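Local coordinates for protein phosphoglycerate kinase (Coxiella burnetii, PDB 4NG4) that catalyses the reversible transfer of a phosphoryl group between ATP and 3-phosphoglycerate in glycolysis, with ADP and magnesium bound in this structure, at residues Pro192-Val197 with Lys218-Ile223; Ser203-Lys208 with Gly226-Thr231; Phe300-Asn305 with Gly324-Phe329; Ser352-Gly357 with Ser373-Ala378. One frame throughout, in Å; residues are numbered along the deposited sequence.

Interaction 1. Residues Pro192-Val197 with Lys218-Ile223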
# COMPACT_ATOMS: atom_id res chain seq x y z
N PRO A 192 16.45 4.75 8.78
CA PRO A 192 15.44 4.84 9.83
C PRO A 192 16.06 5.40 11.11
O PRO A 192 17.25 5.20 11.35
CB PRO A 192 15.01 3.39 10.03
CG PRO A 192 16.17 2.57 9.56
CD PRO A 192 16.82 3.36 8.48
N GLN A 193 15.26 6.11 11.89
CA GLN A 193 15.68 6.46 13.23
C GLN A 193 15.60 5.17 14.05
O GLN A 193 14.52 4.64 14.24
CB GLN A 193 14.78 7.57 13.81
CG GLN A 193 15.11 7.97 15.26
CD GLN A 193 16.60 8.11 15.54
OE1 GLN A 193 17.24 9.08 15.11
NE2 GLN A 193 17.17 7.13 16.26
N LYS A 194 16.74 4.65 14.48
CA LYS A 194 16.80 3.36 15.17
C LYS A 194 16.28 3.45 16.62
O LYS A 194 16.24 4.52 17.19
CB LYS A 194 18.23 2.78 15.16
CG LYS A 194 18.82 2.56 13.75
CD LYS A 194 19.68 1.26 13.63
CE LYS A 194 20.74 1.37 12.51
NZ LYS A 194 20.87 0.13 11.70
N PRO A 195 15.84 2.33 17.19
CA PRO A 195 15.58 1.03 16.54
C PRO A 195 14.40 1.07 15.57
O PRO A 195 13.41 1.77 15.83
CB PRO A 195 15.25 0.08 17.71
CG PRO A 195 15.13 0.94 18.92
CD PRO A 195 15.88 2.20 18.66
N LEU A 196 14.54 0.37 14.44
CA LEU A 196 13.44 0.16 13.52
C LEU A 196 12.76 -1.13 13.92
O LEU A 196 13.43 -2.13 14.13
CB LEU A 196 13.97 0.03 12.09
CG LEU A 196 12.94 -0.34 11.02
CD1 LEU A 196 11.98 0.81 10.81
CD2 LEU A 196 13.63 -0.71 9.72
N VAL A 197 11.43 -1.10 14.04
CA VAL A 197 10.64 -2.32 14.29
C VAL A 197 9.60 -2.54 13.20
O VAL A 197 8.95 -1.61 12.75
CB VAL A 197 9.91 -2.25 15.64
CG1 VAL A 197 9.08 -3.49 15.84
CG2 VAL A 197 10.90 -2.10 16.76
N LYS A 218 17.16 -5.11 7.49
CA LYS A 218 16.96 -3.71 7.82
C LYS A 218 16.55 -3.45 9.25
O LYS A 218 16.93 -2.43 9.80
CB LYS A 218 15.93 -3.13 6.84
CG LYS A 218 16.56 -2.80 5.48
CD LYS A 218 15.57 -2.78 4.32
CE LYS A 218 16.33 -2.78 2.98
NZ LYS A 218 15.46 -2.70 1.77
N VAL A 219 15.76 -4.34 9.85
CA VAL A 219 15.14 -4.10 11.15
C VAL A 219 16.03 -4.51 12.31
O VAL A 219 17.01 -5.23 12.13
CB VAL A 219 13.81 -4.85 11.28
CG1 VAL A 219 12.92 -4.52 10.10
CG2 VAL A 219 14.02 -6.36 11.41
N ASP A 220 15.68 -4.04 13.51
CA ASP A 220 16.33 -4.46 14.74
C ASP A 220 15.48 -5.49 15.48
O ASP A 220 16.00 -6.46 16.03
CB ASP A 220 16.61 -3.25 15.60
CG ASP A 220 17.59 -2.30 14.95
OD1 ASP A 220 18.80 -2.58 15.00
OD2 ASP A 220 17.16 -1.29 14.37
N GLN A 221 14.17 -5.26 15.49
CA GLN A 221 13.20 -6.21 16.01
C GLN A 221 12.23 -6.52 14.88
O GLN A 221 12.02 -5.67 13.99
CB GLN A 221 12.43 -5.59 17.19
CG GLN A 221 13.17 -5.54 18.54
CD GLN A 221 14.19 -4.39 18.65
OE1 GLN A 221 13.92 -3.25 18.28
NE2 GLN A 221 15.36 -4.70 19.20
N LEU A 222 11.66 -7.74 14.88
CA LEU A 222 10.59 -8.10 13.94
C LEU A 222 9.52 -8.92 14.64
O LEU A 222 9.84 -9.83 15.41
CB LEU A 222 11.14 -8.88 12.75
CG LEU A 222 10.14 -9.31 11.65
CD1 LEU A 222 9.80 -8.14 10.76
CD2 LEU A 222 10.70 -10.46 10.82
N ILE A 223 8.26 -8.61 14.38
CA ILE A 223 7.13 -9.25 15.06
C ILE A 223 6.15 -9.83 14.05
O ILE A 223 5.59 -9.10 13.23
CB ILE A 223 6.36 -8.24 15.90
CG1 ILE A 223 7.15 -7.86 17.15
CG2 ILE A 223 5.01 -8.82 16.33
CD1 ILE A 223 6.52 -6.74 17.93
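Asp220 engages Leu196 with both backbone and side chain. Its OD2 accepts from Leu196 N at 3.1 Å, using the lone pair that faces away from OD1. Its own N donates to Leu196 O at 3.0 Å, and the N-H...O angle of 167° makes that bond nearly straight. CG of Asp220 stands beside its backbone N, anti to the carbonyl carbon (chi1 -64°), which brings OD2 to Leu196 N; Leu196 is thus held at both N and O by one residue. Gln221 N adds a weak bond to the same carbonyl. These bonds lie at the start of parallel strands 196-202 and 221-226, the two strands of a beta-alpha-beta unit whose helix is 209-216; Val197 and Gln221 form the bridge, their CA atoms 5.0 Å apart. Next to it, Val197 CG2 lies 3.6 Å from Gln221 OE1, and CB of Pro195, which follows a cis peptide, meets the same oxygen. Leu196 CD2 meets Val219 CG1 at 3.9 Å. Lys194 crosses the aspartate at about a right angle; its NZ, 4.7 Å from Asp220 OD1, may stabilise the carboxylate's charge. Farther out, Pro195 and Val197 bond through their backbones to Thr319, while Met314 and Leu313 of helix 304-316 pack on Val197 and Gln221.

Interaction 2. Residues Ser203-Lys208 with Gly226-Thr231. With ADP (adenosine-5'-diphosphate), chain E.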
# COMPACT_ATOMS: atom_id res chain seq x y z
N SER A 203 -2.86 -13.79 7.12
CA SER A 203 -3.38 -15.13 7.07
C SER A 203 -2.28 -16.13 6.72
O SER A 203 -2.34 -17.28 7.13
CB SER A 203 -4.52 -15.20 6.04
OG SER A 203 -5.13 -13.91 5.84
N LYS A 204 -1.27 -15.67 5.99
CA LYS A 204 -0.37 -16.56 5.27
C LYS A 204 1.06 -16.05 5.29
O LYS A 204 1.29 -14.88 4.96
CB LYS A 204 -0.78 -16.64 3.80
CG LYS A 204 -2.13 -17.29 3.52
CD LYS A 204 -2.54 -17.09 2.08
CE LYS A 204 -3.91 -17.68 1.83
NZ LYS A 204 -4.46 -17.21 0.56
N VAL A 205 1.99 -16.94 5.65
CA VAL A 205 3.44 -16.74 5.44
C VAL A 205 3.76 -16.51 3.97
O VAL A 205 4.55 -15.64 3.63
CB VAL A 205 4.26 -18.00 5.86
CG1 VAL A 205 5.71 -17.94 5.33
CG2 VAL A 205 4.24 -18.18 7.34
N SER A 206 3.11 -17.32 3.14
CA SER A 206 3.41 -17.43 1.71
C SER A 206 3.13 -16.17 0.92
O SER A 206 3.62 -16.03 -0.18
CB SER A 206 2.58 -18.57 1.12
OG SER A 206 1.20 -18.29 1.23
N THR A 207 2.32 -15.28 1.46
CA THR A 207 2.04 -14.02 0.78
C THR A 207 2.90 -12.90 1.31
O THR A 207 2.87 -11.80 0.75
CB THR A 207 0.60 -13.61 1.00
OG1 THR A 207 0.32 -13.67 2.39
CG2 THR A 207 -0.35 -14.53 0.27
N LYS A 208 3.68 -13.16 2.37
CA LYS A 208 4.47 -12.11 3.01
C LYS A 208 5.94 -12.46 3.29
O LYS A 208 6.66 -11.70 3.95
CB LYS A 208 3.75 -11.65 4.28
CG LYS A 208 2.39 -11.05 3.93
CD LYS A 208 1.89 -10.03 4.93
CE LYS A 208 0.75 -9.22 4.28
NZ LYS A 208 0.04 -8.33 5.22
N GLY A 226 -0.72 -13.48 13.71
CA GLY A 226 -1.74 -14.30 13.03
C GLY A 226 -1.24 -15.61 12.44
O GLY A 226 -0.30 -16.24 12.97
N GLY A 227 -1.86 -16.00 11.32
CA GLY A 227 -1.44 -17.16 10.54
C GLY A 227 0.06 -17.26 10.50
O GLY A 227 0.63 -18.31 10.83
N ILE A 228 0.71 -16.16 10.09
CA ILE A 228 2.18 -16.07 10.06
C ILE A 228 2.77 -16.57 11.38
O ILE A 228 3.55 -17.51 11.39
CB ILE A 228 2.68 -14.60 9.78
CG1 ILE A 228 2.25 -14.13 8.38
CG2 ILE A 228 4.19 -14.49 9.87
CD1 ILE A 228 2.45 -12.65 8.14
N ALA A 229 2.37 -15.97 12.49
CA ALA A 229 2.92 -16.36 13.79
C ALA A 229 2.59 -17.81 14.10
O ALA A 229 3.45 -18.56 14.57
CB ALA A 229 2.40 -15.44 14.90
N ASN A 230 1.37 -18.21 13.81
CA ASN A 230 0.98 -19.60 14.02
C ASN A 230 1.87 -20.58 13.21
O ASN A 230 2.24 -21.65 13.70
CB ASN A 230 -0.52 -19.83 13.68
CG ASN A 230 -1.47 -18.99 14.55
OD1 ASN A 230 -2.59 -18.66 14.14
ND2 ASN A 230 -1.03 -18.64 15.74
N THR A 231 2.23 -20.21 11.99
CA THR A 231 3.17 -21.01 11.21
C THR A 231 4.54 -21.08 11.89
O THR A 231 5.14 -22.14 11.95
CB THR A 231 3.36 -20.49 9.74
OG1 THR A 231 2.09 -20.41 9.07
CG2 THR A 231 4.26 -21.40 8.95
PB ADP E . -3.53 -6.73 5.66
O1B ADP E . -3.90 -5.75 6.75
O2B ADP E . -4.59 -6.84 4.58
O3B ADP E . -2.12 -6.58 5.14
PA ADP E . -3.38 -9.59 5.74
O1A ADP E . -3.96 -9.53 4.34
O2A ADP E . -1.96 -10.06 5.88
O3A ADP E . -3.51 -8.14 6.45
O5' ADP E . -4.36 -10.56 6.58
C5' ADP E . -5.16 -10.10 7.68
C4' ADP E . -6.44 -10.91 7.80
O4' ADP E . -6.13 -12.22 8.29
C3' ADP E . -7.44 -10.27 8.76
O3' ADP E . -8.68 -9.98 8.09
C2' ADP E . -7.61 -11.27 9.89
O2' ADP E . -8.98 -11.48 10.26
C1' ADP E . -6.97 -12.57 9.39
N9 ADP E . -6.23 -13.27 10.49
C8 ADP E . -5.18 -12.79 11.20
N7 ADP E . -4.77 -13.70 12.12
C5 ADP E . -5.55 -14.79 12.01
C6 ADP E . -5.66 -16.11 12.68
N6 ADP E . -4.82 -16.48 13.68
N1 ADP E . -6.63 -16.95 12.24
C2 ADP E . -7.50 -16.64 11.25
N3 ADP E . -7.45 -15.46 10.60
C4 ADP E . -6.52 -14.51 10.93
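The ADP site brings the loop 203-208 against the first turn of helix 227-235, where Ser203 meets Gly227. Ser203 O receives a CA-H...O contact from Gly227 CA at 3.5 Å, with an angle of 168° at the hydrogen. Beyond it, Ile228 CG1 rests on Lys204 O at 3.6 Å, and its CD1 meets the Lys208 chain, which crosses it at about a right angle. Val205 CG2 abuts the branched end of Thr231, touching CB, OG1 and CG2. The loop connects strand 196-202 to helix 209-216 of a beta-alpha-beta unit, with Lys208 at the N-cap position, while Gly226 occupies the N-cap position of the helix that follows strand 221-226. Extended beyond CG, Lys208 spans to the phosphates: NZ donates to ADP O2A at 2.7 Å and to ADP O3B at 2.8 Å, one oxygen on each phosphate, and also bonds Asn323 OD1 and Gly201 O. Ser203 OG donates to the ribose oxygen O4' of ADP at 3.1 Å. On the adenine side, Gly226 has no side chain, and its CA lies 3.2 Å from ADP N7; Asn230 OD1 comes within 3.2 Å of ADP N6. Thr231 OG1 donates to Gly227 O from above the carbonyl plane and has Glu246 N as a second partner.

Interaction 3. Residues Phe300-Asn305 with Gly324-Phe329; sequences FDVGPN and GPIGVF. With ADP (adenosine-5'-diphosphate), chain E.
Ile326 sets CG1 between its backbone N and carbonyl carbon (chi1 58°), and Val302 does the same with CG2, so that Ile326 CD1 comes up against both valine methyls. The nearer is Val302 CG2, 3.5 Å from Ile326 CD1, and the two side chains cross at about a right angle. Val328 places CG2 beside its backbone N, and from there the methyl runs alongside Phe300, pointing the same way, 3.9 Å from Phe300 CB. Between these two apolar pairs lies one backbone bond: Val328 N donates to Phe300 O at 2.9 Å, within the carbonyl plane and close to straight at 165°. Gly327, without a side chain, brings its CA to 3.5 Å from Asp301 OD1 and within 3.2 Å of Phe300 O. Asp301 belongs to the magnesium site together with Phe334 and Thr338, and its OD2 accepts from Gly337 N; the chain corner at Asp301 thus sits beside the metal. Val328 is the centre of an inverse gamma turn, with a weak bond from Phe329 N to Gly327 O. Pro325 CD approaches ADP O3A at 3.6 Å. Segment 324-329 follows strand 319-323 and leads toward helix 336-347, whose Leu341 packs on Ile326. Segment 300-305, which runs into helix 304-316, is held by backbone bonds from Phe300 and Asp301 to Ile274 of strand 272-276.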
# COMPACT_ATOMS: atom_id res chain seq x y z
N PHE A 300 -6.62 -17.31 18.10
CA PHE A 300 -7.25 -16.15 17.46
C PHE A 300 -6.67 -14.79 17.89
O PHE A 300 -7.02 -13.75 17.33
CB PHE A 300 -8.74 -16.16 17.74
CG PHE A 300 -9.45 -17.42 17.30
CD1 PHE A 300 -9.28 -17.93 16.03
CD2 PHE A 300 -10.29 -18.09 18.16
CE1 PHE A 300 -9.94 -19.07 15.63
CE2 PHE A 300 -10.95 -19.22 17.77
CZ PHE A 300 -10.77 -19.71 16.49
N ASP A 301 -5.80 -14.79 18.88
CA ASP A 301 -5.21 -13.54 19.36
C ASP A 301 -4.01 -13.85 20.22
O ASP A 301 -3.85 -14.97 20.69
CB ASP A 301 -6.23 -12.72 20.19
CG ASP A 301 -6.03 -11.20 20.06
OD1 ASP A 301 -5.16 -10.74 19.28
OD2 ASP A 301 -6.77 -10.45 20.76
N VAL A 302 -3.15 -12.85 20.40
CA VAL A 302 -2.08 -12.91 21.38
C VAL A 302 -2.67 -12.70 22.76
O VAL A 302 -3.78 -12.21 22.91
CB VAL A 302 -1.03 -11.81 21.16
CG1 VAL A 302 -0.37 -11.94 19.79
CG2 VAL A 302 -1.68 -10.42 21.34
N GLY A 303 -1.88 -13.05 23.76
CA GLY A 303 -2.25 -12.84 25.16
C GLY A 303 -1.61 -11.59 25.74
O GLY A 303 -0.90 -10.87 25.03
N PRO A 304 -1.85 -11.32 27.03
CA PRO A 304 -1.34 -10.11 27.66
C PRO A 304 0.19 -10.05 27.73
O PRO A 304 0.77 -8.99 27.48
CB PRO A 304 -1.98 -10.15 29.05
CG PRO A 304 -2.22 -11.57 29.31
CD PRO A 304 -2.59 -12.16 28.00
N ASN A 305 0.84 -11.17 28.06
CA ASN A 305 2.32 -11.24 28.15
C ASN A 305 2.97 -10.91 26.82
O ASN A 305 3.93 -10.15 26.77
CB ASN A 305 2.81 -12.63 28.59
CG ASN A 305 4.26 -12.62 29.05
OD1 ASN A 305 5.18 -12.88 28.28
ND2 ASN A 305 4.47 -12.31 30.32
N GLY A 324 -0.58 -5.63 8.86
CA GLY A 324 -1.35 -6.83 9.20
C GLY A 324 -1.76 -6.92 10.65
O GLY A 324 -0.92 -6.80 11.56
N PRO A 325 -3.06 -7.14 10.90
CA PRO A 325 -3.54 -7.31 12.28
C PRO A 325 -3.05 -8.64 12.87
O PRO A 325 -2.89 -9.63 12.14
CB PRO A 325 -5.05 -7.32 12.13
CG PRO A 325 -5.28 -7.91 10.77
CD PRO A 325 -4.09 -7.53 9.92
N ILE A 326 -2.81 -8.64 14.19
CA ILE A 326 -2.15 -9.76 14.88
C ILE A 326 -3.14 -10.67 15.62
O ILE A 326 -2.74 -11.60 16.32
CB ILE A 326 -1.04 -9.27 15.82
CG1 ILE A 326 -1.59 -8.30 16.87
CG2 ILE A 326 0.09 -8.61 15.03
CD1 ILE A 326 -1.81 -8.91 18.20
N GLY A 327 -4.44 -10.38 15.46
CA GLY A 327 -5.49 -11.33 15.82
C GLY A 327 -6.74 -11.12 14.99
O GLY A 327 -6.81 -10.22 14.15
N VAL A 328 -7.74 -11.95 15.22
CA VAL A 328 -8.98 -11.85 14.49
C VAL A 328 -9.77 -10.68 15.05
O VAL A 328 -10.83 -10.84 15.67
CB VAL A 328 -9.80 -13.15 14.61
CG1 VAL A 328 -11.00 -13.12 13.64
CG2 VAL A 328 -8.91 -14.38 14.33
N PHE A 329 -9.25 -9.48 14.81
CA PHE A 329 -9.80 -8.24 15.38
C PHE A 329 -11.27 -7.98 15.04
O PHE A 329 -11.92 -7.22 15.74
CB PHE A 329 -8.98 -7.04 14.88
CG PHE A 329 -9.33 -6.61 13.47
CD1 PHE A 329 -8.78 -7.25 12.38
CD2 PHE A 329 -10.25 -5.58 13.25
CE1 PHE A 329 -9.11 -6.86 11.09
CE2 PHE A 329 -10.58 -5.19 11.96
CZ PHE A 329 -10.02 -5.83 10.88
PB ADP E . -3.53 -6.73 5.66
O1B ADP E . -3.90 -5.75 6.75
O2B ADP E . -4.59 -6.84 4.58
O3B ADP E . -2.12 -6.58 5.14
PA ADP E . -3.38 -9.59 5.74
O1A ADP E . -3.96 -9.53 4.34
O2A ADP E . -1.96 -10.06 5.88
O3A ADP E . -3.51 -8.14 6.45
O5' ADP E . -4.36 -10.56 6.58
C5' ADP E . -5.16 -10.10 7.68
C4' ADP E . -6.44 -10.91 7.80
O4' ADP E . -6.13 -12.22 8.29
C3' ADP E . -7.44 -10.27 8.76
O3' ADP E . -8.68 -9.98 8.09
C2' ADP E . -7.61 -11.27 9.89
O2' ADP E . -8.98 -11.48 10.26
C1' ADP E . -6.97 -12.57 9.39
N9 ADP E . -6.23 -13.27 10.49
C8 ADP E . -5.18 -12.79 11.20
N7 ADP E . -4.77 -13.70 12.12
C5 ADP E . -5.55 -14.79 12.01
C6 ADP E . -5.66 -16.11 12.68
N6 ADP E . -4.82 -16.48 13.68
N1 ADP E . -6.63 -16.95 12.24
C2 ADP E . -7.50 -16.64 11.25
N3 ADP E . -7.45 -15.46 10.60
C4 ADP E . -6.52 -14.51 10.93

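Interaction 4. Residues Ser352-Gly357 with Ser373-Ala378. With ADP (adenosine-5'-diphosphate), chain E.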
# COMPACT_ATOMS: atom_id res chain seq x y z
N SER A 352 5.66 6.29 12.69
CA SER A 352 4.90 5.07 12.33
C SER A 352 4.40 5.11 10.88
O SER A 352 3.99 6.17 10.38
CB SER A 352 3.72 4.86 13.30
OG SER A 352 2.92 6.04 13.41
N ILE A 353 4.46 3.95 10.21
CA ILE A 353 4.02 3.80 8.82
C ILE A 353 3.20 2.53 8.72
O ILE A 353 3.73 1.45 8.97
CB ILE A 353 5.19 3.66 7.85
CG1 ILE A 353 6.25 4.73 8.08
CG2 ILE A 353 4.73 3.78 6.42
CD1 ILE A 353 7.52 4.47 7.32
N VAL A 354 1.92 2.64 8.37
CA VAL A 354 1.05 1.47 8.24
C VAL A 354 0.47 1.37 6.85
O VAL A 354 0.38 2.35 6.12
CB VAL A 354 -0.12 1.46 9.25
CG1 VAL A 354 0.41 1.60 10.67
CG2 VAL A 354 -1.10 2.58 8.95
N GLY A 355 0.07 0.15 6.49
CA GLY A 355 -0.51 -0.13 5.18
C GLY A 355 -1.17 -1.49 5.23
O GLY A 355 -0.92 -2.27 6.16
N GLY A 356 -2.03 -1.77 4.24
CA GLY A 356 -2.78 -3.02 4.17
C GLY A 356 -4.27 -2.78 4.28
O GLY A 356 -4.71 -1.97 5.09
N GLY A 357 -5.04 -3.51 3.48
CA GLY A 357 -6.49 -3.41 3.49
C GLY A 357 -7.07 -3.65 4.87
O GLY A 357 -7.76 -2.80 5.41
N SER A 373 1.71 8.15 11.73
CA SER A 373 2.38 9.25 11.02
C SER A 373 2.04 9.21 9.53
O SER A 373 1.89 10.26 8.90
CB SER A 373 3.90 9.19 11.20
OG SER A 373 4.26 8.56 12.43
N TYR A 374 1.92 8.00 8.98
CA TYR A 374 1.56 7.84 7.57
C TYR A 374 0.72 6.60 7.34
O TYR A 374 1.12 5.50 7.71
CB TYR A 374 2.82 7.76 6.70
CG TYR A 374 2.51 7.93 5.24
CD1 TYR A 374 2.30 9.19 4.71
CD2 TYR A 374 2.37 6.82 4.40
CE1 TYR A 374 1.98 9.35 3.36
CE2 TYR A 374 2.05 6.98 3.05
CZ TYR A 374 1.86 8.24 2.55
OH TYR A 374 1.55 8.43 1.23
N VAL A 375 -0.45 6.78 6.73
CA VAL A 375 -1.29 5.66 6.35
C VAL A 375 -1.25 5.51 4.84
O VAL A 375 -1.60 6.44 4.12
CB VAL A 375 -2.74 5.90 6.77
CG1 VAL A 375 -3.61 4.72 6.32
CG2 VAL A 375 -2.83 6.11 8.28
N SER A 376 -0.81 4.34 4.37
CA SER A 376 -0.84 4.04 2.94
C SER A 376 -2.16 3.41 2.54
O SER A 376 -2.62 2.47 3.18
CB SER A 376 0.29 3.09 2.55
OG SER A 376 0.25 2.84 1.15
N THR A 377 -2.75 3.94 1.47
CA THR A 377 -3.99 3.41 0.93
C THR A 377 -3.72 2.64 -0.37
O THR A 377 -4.64 2.26 -1.09
CB THR A 377 -4.99 4.57 0.69
OG1 THR A 377 -4.37 5.57 -0.11
CG2 THR A 377 -5.43 5.18 2.01
N ALA A 378 -2.44 2.35 -0.62
CA ALA A 378 -1.97 1.78 -1.89
C ALA A 378 -2.17 0.26 -2.05
O ALA A 378 -2.29 -0.23 -3.18
CB ALA A 378 -0.50 2.13 -2.10
PB ADP E . -3.53 -6.73 5.66
O1B ADP E . -3.90 -5.75 6.75
O2B ADP E . -4.59 -6.84 4.58
O3B ADP E . -2.12 -6.58 5.14
PA ADP E . -3.38 -9.59 5.74
O1A ADP E . -3.96 -9.53 4.34
O2A ADP E . -1.96 -10.06 5.88
O3A ADP E . -3.51 -8.14 6.45
O5' ADP E . -4.36 -10.56 6.58
C5' ADP E . -5.16 -10.10 7.68
C4' ADP E . -6.44 -10.91 7.80
O4' ADP E . -6.13 -12.22 8.29
C3' ADP E . -7.44 -10.27 8.76
O3' ADP E . -8.68 -9.98 8.09
C2' ADP E . -7.61 -11.27 9.89
O2' ADP E . -8.98 -11.48 10.26
C1' ADP E . -6.97 -12.57 9.39
N9 ADP E . -6.23 -13.27 10.49
C8 ADP E . -5.18 -12.79 11.20
N7 ADP E . -4.77 -13.70 12.12
C5 ADP E . -5.55 -14.79 12.01
C6 ADP E . -5.66 -16.11 12.68
N6 ADP E . -4.82 -16.48 13.68
N1 ADP E . -6.63 -16.95 12.24
C2 ADP E . -7.50 -16.64 11.25
N3 ADP E . -7.45 -15.46 10.60
C4 ADP E . -6.52 -14.51 10.93
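Segments 352-357 and 373-378 run side by side in the same direction, 19° apart end to end, with Ile353 paired to Tyr374 and Val354 to Val375. They form the edge of the parallel sheet in the nucleotide-binding domain: strands 351-354 and 374-375 belong to a beta-alpha-beta unit whose helix is 357-365. The ladder zigzags as parallel pairing requires. Tyr374 N donates weakly to Ser352 O; Val354 N then donates to Tyr374 O at 3.0 Å, nearly along the C=O axis, and Ser376 N to Val354 O at 2.9 Å, almost straight at 174°. At its start two serines exchange bonds. Ser352 N donates to Ser373 OG at 2.7 Å, and Ser373 N returns one to Ser352 OG at 3.0 Å; the latter hydroxyl, held between backbone N and carbonyl carbon (chi1 52°), lies close to that amide. On one face Ile353 CG2 meets Tyr374 CD2 at 4.3 Å, against helix 176-190, where Tyr374 OH bonds Glu181. On the opposite face Val354 CG2 meets Val375 CG2 at 4.0 Å, and Leu360 of helix 357-365 packs on both valines. Past the strand, Gly356 stands at the N-cap position of that helix, and Gly357 N lies 3.5 Å from ADP O2B, an arrangement in which the helix start would probably favour the negative phosphate. Ser376 OG also bonds Glu181, and it accepts from Ala378 N at 3.3 Å, which makes an ST turn.

How the interactions relate
Following the chain from the N terminus, 192-197 opens interaction 1 and 203-208 opens interaction 2 before 218-223 closes the first loop and 226-231 the second, so these two contacts cross. Strand 221-226 is followed directly by helix 227-235, so their segments adjoin in sequence, although the centres of the two contacts lie about 20 Å apart and they do not otherwise touch. Interaction 3 follows in series, closing the loop that holds helix 304-316 and strand 319-323, and interaction 4 closes a further one around helix 357-365. Interactions 1 and 4 lie at the two outer edges of one five-stranded parallel sheet. Interactions 2, 3 and 4 each reach ADP, so loops following several strands of that sheet converge on the nucleotide.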